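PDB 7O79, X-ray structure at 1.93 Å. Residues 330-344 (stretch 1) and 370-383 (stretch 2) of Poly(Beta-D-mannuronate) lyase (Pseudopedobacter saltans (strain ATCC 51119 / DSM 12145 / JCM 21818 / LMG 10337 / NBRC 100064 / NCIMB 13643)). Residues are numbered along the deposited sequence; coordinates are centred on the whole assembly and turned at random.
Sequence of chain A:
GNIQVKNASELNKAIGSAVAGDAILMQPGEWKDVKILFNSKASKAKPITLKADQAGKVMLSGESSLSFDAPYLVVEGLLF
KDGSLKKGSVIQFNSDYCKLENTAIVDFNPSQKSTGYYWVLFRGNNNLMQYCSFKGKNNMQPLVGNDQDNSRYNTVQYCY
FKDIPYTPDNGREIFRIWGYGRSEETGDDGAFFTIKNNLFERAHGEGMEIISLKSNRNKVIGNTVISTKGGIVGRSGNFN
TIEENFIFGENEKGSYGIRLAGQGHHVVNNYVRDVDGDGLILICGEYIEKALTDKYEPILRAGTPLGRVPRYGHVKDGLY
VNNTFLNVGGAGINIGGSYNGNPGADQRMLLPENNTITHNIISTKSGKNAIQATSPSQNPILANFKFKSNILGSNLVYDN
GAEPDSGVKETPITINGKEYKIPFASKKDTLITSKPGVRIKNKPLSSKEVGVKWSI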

# COMPACT_ATOMS: atom_id res chain seq x y z
N GLY A 330 -21.06 -3.51 -5.86
CA GLY A 330 -21.63 -2.67 -4.82
C GLY A 330 -22.05 -1.33 -5.39
O GLY A 330 -22.56 -1.27 -6.51
N ALA A 331 -21.84 -0.25 -4.64
CA ALA A 331 -22.14 1.08 -5.15
C ALA A 331 -20.97 1.57 -6.00
O ALA A 331 -19.83 1.16 -5.82
N GLY A 332 -21.26 2.45 -6.95
CA GLY A 332 -20.17 3.00 -7.74
C GLY A 332 -19.31 3.92 -6.89
O GLY A 332 -18.11 3.70 -6.71
N ILE A 333 -19.94 4.96 -6.37
CA ILE A 333 -19.31 5.86 -5.43
C ILE A 333 -20.19 5.91 -4.19
O ILE A 333 -21.38 6.23 -4.29
N ASN A 334 -19.62 5.54 -3.05
CA ASN A 334 -20.32 5.53 -1.78
C ASN A 334 -19.84 6.75 -0.99
O ASN A 334 -18.72 6.76 -0.47
N ILE A 335 -20.65 7.81 -0.98
CA ILE A 335 -20.34 9.05 -0.27
C ILE A 335 -20.91 8.89 1.14
O ILE A 335 -22.10 9.11 1.37
N GLY A 336 -20.06 8.46 2.08
CA GLY A 336 -20.51 8.29 3.44
C GLY A 336 -20.60 6.84 3.89
O GLY A 336 -21.57 6.45 4.53
N GLY A 337 -19.58 6.04 3.58
CA GLY A 337 -19.56 4.67 4.07
C GLY A 337 -19.46 4.62 5.59
O GLY A 337 -18.97 5.55 6.22
N SER A 338 -19.95 3.52 6.16
CA SER A 338 -19.85 3.22 7.60
C SER A 338 -20.32 4.38 8.48
O SER A 338 -19.62 4.85 9.38
N TYR A 339 -21.54 4.83 8.20
CA TYR A 339 -22.17 5.87 8.99
C TYR A 339 -22.77 5.28 10.26
O TYR A 339 -23.41 4.22 10.23
N ASN A 340 -22.55 5.97 11.38
CA ASN A 340 -23.18 5.63 12.65
C ASN A 340 -24.09 6.79 13.02
O ASN A 340 -23.62 7.81 13.54
N GLY A 341 -25.39 6.64 12.75
CA GLY A 341 -26.34 7.66 13.14
C GLY A 341 -26.76 7.63 14.60
O GLY A 341 -27.57 8.46 15.01
N ASN A 342 -26.23 6.70 15.40
CA ASN A 342 -26.54 6.61 16.82
C ASN A 342 -25.22 6.70 17.57
O ASN A 342 -24.63 5.68 17.96
N PRO A 343 -24.72 7.92 17.76
CA PRO A 343 -23.43 8.09 18.44
C PRO A 343 -23.45 7.45 19.82
O PRO A 343 -24.43 7.55 20.56
N GLY A 344 -22.37 6.76 20.14
CA GLY A 344 -22.19 6.14 21.44
C GLY A 344 -20.72 6.08 21.73
O GLY A 344 -20.07 7.13 21.87
N ALA A 370 -25.26 3.81 -8.38
CA ALA A 370 -24.05 4.33 -9.02
C ALA A 370 -23.38 5.38 -8.14
O ALA A 370 -22.16 5.36 -7.93
N ILE A 371 -24.16 6.32 -7.64
CA ILE A 371 -23.72 7.21 -6.58
C ILE A 371 -24.69 7.04 -5.42
O ILE A 371 -25.91 7.12 -5.60
N GLN A 372 -24.14 6.73 -4.26
CA GLN A 372 -24.91 6.45 -3.06
C GLN A 372 -24.39 7.41 -1.99
O GLN A 372 -23.24 7.29 -1.58
N ALA A 373 -25.22 8.35 -1.56
CA ALA A 373 -24.82 9.33 -0.54
C ALA A 373 -25.63 9.10 0.73
O ALA A 373 -26.86 9.19 0.72
N THR A 374 -24.94 8.80 1.83
CA THR A 374 -25.64 8.60 3.09
C THR A 374 -26.32 9.90 3.52
O THR A 374 -25.72 10.98 3.46
N SER A 375 -27.59 9.79 3.90
CA SER A 375 -28.22 11.01 4.37
C SER A 375 -28.19 11.07 5.89
O SER A 375 -28.17 10.04 6.56
N PRO A 376 -28.14 12.28 6.46
CA PRO A 376 -28.00 12.39 7.92
C PRO A 376 -29.11 11.65 8.65
O PRO A 376 -30.26 11.58 8.19
N SER A 377 -28.74 11.04 9.77
CA SER A 377 -29.72 10.56 10.73
C SER A 377 -30.65 11.68 11.18
O SER A 377 -30.30 12.87 11.12
N GLN A 378 -31.84 11.31 11.63
CA GLN A 378 -32.74 12.28 12.25
C GLN A 378 -32.57 12.33 13.76
O GLN A 378 -33.33 13.04 14.44
N ASN A 379 -31.59 11.61 14.29
CA ASN A 379 -31.30 11.61 15.72
C ASN A 379 -31.15 13.06 16.20
O ASN A 379 -30.37 13.82 15.62
N PRO A 380 -31.90 13.47 17.22
CA PRO A 380 -31.89 14.89 17.63
C PRO A 380 -30.52 15.42 18.01
O PRO A 380 -30.24 16.60 17.77
N ILE A 381 -29.66 14.60 18.62
CA ILE A 381 -28.35 15.11 19.01
C ILE A 381 -27.42 15.33 17.83
O ILE A 381 -26.32 15.86 18.03
N LEU A 382 -27.82 14.95 16.61
CA LEU A 382 -27.07 15.27 15.40
C LEU A 382 -27.73 16.35 14.56
O LEU A 382 -27.29 16.60 13.43
N ALA A 383 -28.76 17.03 15.08
CA ALA A 383 -29.57 17.91 14.25
C ALA A 383 -28.80 19.13 13.77
O ALA A 383 -29.00 19.59 12.63

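Stretch 2 enters the contact at Ala-370, whose CB turns away from stretch 1, so its contribution is made by the backbone: Ala-370 O accepts a hydrogen bond from Ile-333 N (2.7 Å). Gly-332 fits closely here, for a CB on it would lie 2.4 Å from Ala-370 O, a clash.

From Ile-371 to Ala-373 the chain runs parallel to Ile-333 through Ile-335, and the side chains of paired residues fall on the same face of the sheet. Ile-371, with chi1 m and chi2 t, shares its face with Ile-333 and Ile-335, both also m and t. Ile-371 CG2 meets Ile-335 CD1 at 3.8 Å.

Gln-372 projects to the other face beside Asn-334. Both its backbone N and its backbone O bond to stretch 1, Gln-372 N donating to Ile-333 O (2.8 Å) and Gln-372 O accepting from Ile-335 N (2.7 Å). The side chain is extended (chi1 t, chi2 t, chi3 -52°). Its OE1 lies 3.7 Å from Ala-331 CB, while NE2 donates to water 1 (2.8 Å). The same water donates to Asn-334 OD1 (2.8 Å) and to Thr-374 OG1 (2.6 Å), joining three side chains. The end of Asn-334, chi1 t, comes nearer to stretch 2 than its CA-to-CB direction would suggest, and its OD1 takes the water while its ND2 is satisfied elsewhere in the structure.

Ala-373 returns to the isoleucine face, where its CB packs 4.1 Å from Ile-335 CB, extending the apolar row by one small group.

Thr-374 points toward stretch 1 and serves both polar and apolar neighbours. Its N donates to Ile-335 O (2.9 Å), and with chi1 m its OG1 donates to Gly-336 O (2.7 Å). The methyl CG2 rests 3.6 Å from Tyr-339 CG. Gly-336 leaves space for this residue: a CB there would come within 3.0 Å of Thr-374 CB, and its backbone angles by themselves call for glycine. Water 2 donates to Ile-335 O (2.8 Å) and to Thr-374 O (2.9 Å).

Ser-375 and Pro-376 point away, yet the Tyr-339 side chain (chi1 t, chi2 69°) reaches past them. Its OH approaches Pro-376 CA at 3.6 Å and accepts a nearly straight hydrogen bond from Ser-377 N (2.9 Å, 169°), anchoring the loop.

Ser-377 points in with chi1 t. Its OG makes a weak hydrogen bond to Gly-341 O (3.3 Å) and accepts a stronger one from Asn-379 N (2.8 Å), so the hydroxyl braces its own loop as well as the contact. Gln-378 turns outward and takes no part.

Asn-379, chi1 t, directs ND2 to Asn-342 OD1 (3.2 Å) and, weakly, to Gly-341 O (3.4 Å).

The 3-10 segment closes the contact with hydrocarbon. Ile-381, chi1 p and chi2 t, sets CD1 3.5 Å from Pro-343 CG, and Leu-382, m and t, brings CD2 to 3.6 Å from the same Pro-343 CG. Leu-382 CD1 lies 3.8 Å from Tyr-339 OH, linking this apolar patch to the tyrosine.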

# COMPACT_ATOMS: atom_id res chain seq x y z
CB ALA A 331 -22.41 2.06 -4.00
CB ILE A 333 -19.10 7.27 -6.01
CG1 ILE A 333 -18.28 7.16 -7.31
CG2 ILE A 333 -18.41 8.18 -4.98
CD1 ILE A 333 -17.93 8.48 -8.01
CB ASN A 334 -20.06 4.21 -1.06
CG ASN A 334 -20.78 4.10 0.28
OD1 ASN A 334 -21.61 4.92 0.64
ND2 ASN A 334 -20.48 3.05 1.01
CB ILE A 335 -20.89 10.28 -0.98
CG1 ILE A 335 -20.52 10.26 -2.47
CG2 ILE A 335 -20.36 11.57 -0.35
CD1 ILE A 335 -21.19 11.36 -3.28
CB SER A 338 -18.43 2.81 7.98
OG SER A 338 -17.99 1.79 7.11
CB TYR A 339 -23.26 6.55 8.17
CG TYR A 339 -23.98 7.73 8.82
CD1 TYR A 339 -23.32 8.93 9.05
CD2 TYR A 339 -25.33 7.64 9.17
CE1 TYR A 339 -23.98 10.03 9.62
CE2 TYR A 339 -26.00 8.71 9.75
CZ TYR A 339 -25.33 9.91 9.96
OH TYR A 339 -25.99 10.98 10.53
CB ASN A 340 -22.16 5.36 13.75
CG ASN A 340 -22.81 5.14 15.10
OD1 ASN A 340 -24.01 4.84 15.18
ND2 ASN A 340 -22.03 5.28 16.16
CB ASN A 342 -27.29 5.33 17.18
CG ASN A 342 -28.67 5.27 16.57
OD1 ASN A 342 -29.44 6.24 16.65
ND2 ASN A 342 -29.00 4.14 15.96
CB PRO A 343 -23.26 9.61 18.53
CG PRO A 343 -24.54 10.21 18.01
CD PRO A 343 -25.24 9.17 17.20
CB ALA A 370 -24.37 4.91 -10.40
CB ILE A 371 -23.65 8.68 -7.05
CG1 ILE A 371 -22.72 8.77 -8.25
CG2 ILE A 371 -23.15 9.57 -5.93
CD1 ILE A 371 -22.39 10.15 -8.64
CB GLN A 372 -24.72 5.00 -2.65
CG GLN A 372 -25.24 4.63 -1.30
CD GLN A 372 -25.00 3.17 -1.01
OE1 GLN A 372 -25.35 2.29 -1.81
NE2 GLN A 372 -24.37 2.89 0.13
CB ALA A 373 -25.01 10.75 -1.05
CB THR A 374 -24.67 8.10 4.16
OG1 THR A 374 -24.17 6.82 3.77
CG2 THR A 374 -25.38 7.95 5.49
CB SER A 375 -29.66 11.09 3.85
OG SER A 375 -30.51 10.25 4.61
CB PRO A 376 -28.08 13.90 8.17
CG PRO A 376 -27.63 14.50 6.88
CD PRO A 376 -28.14 13.59 5.81
CB SER A 377 -28.99 9.97 11.94
OG SER A 377 -29.86 9.86 13.04
CB GLN A 378 -34.21 11.97 11.89
CG GLN A 378 -34.50 11.94 10.38
CD GLN A 378 -34.32 13.30 9.70
OE1 GLN A 378 -34.72 14.33 10.24
NE2 GLN A 378 -33.71 13.29 8.52
CB ASN A 379 -30.03 10.80 15.99
CG ASN A 379 -29.81 10.49 17.47
OD1 ASN A 379 -30.08 11.32 18.34
ND2 ASN A 379 -29.32 9.28 17.75
CB PRO A 380 -32.86 14.89 18.81
CG PRO A 380 -33.85 13.85 18.40
CD PRO A 380 -32.94 12.73 17.96
CB ILE A 381 -27.67 14.17 20.02
CG1 ILE A 381 -27.31 12.86 19.35
CG2 ILE A 381 -28.55 13.98 21.25
CD1 ILE A 381 -26.53 11.96 20.23
CB LEU A 382 -26.88 14.01 14.56
CG LEU A 382 -26.29 12.80 15.27
CD1 LEU A 382 -25.92 11.74 14.25
CD2 LEU A 382 -25.06 13.24 16.07
CB ALA A 383 -30.83 18.33 15.02
O HOH W 1 -23.99 4.75 2.13
O HOH W 2 -23.13 11.50 2.35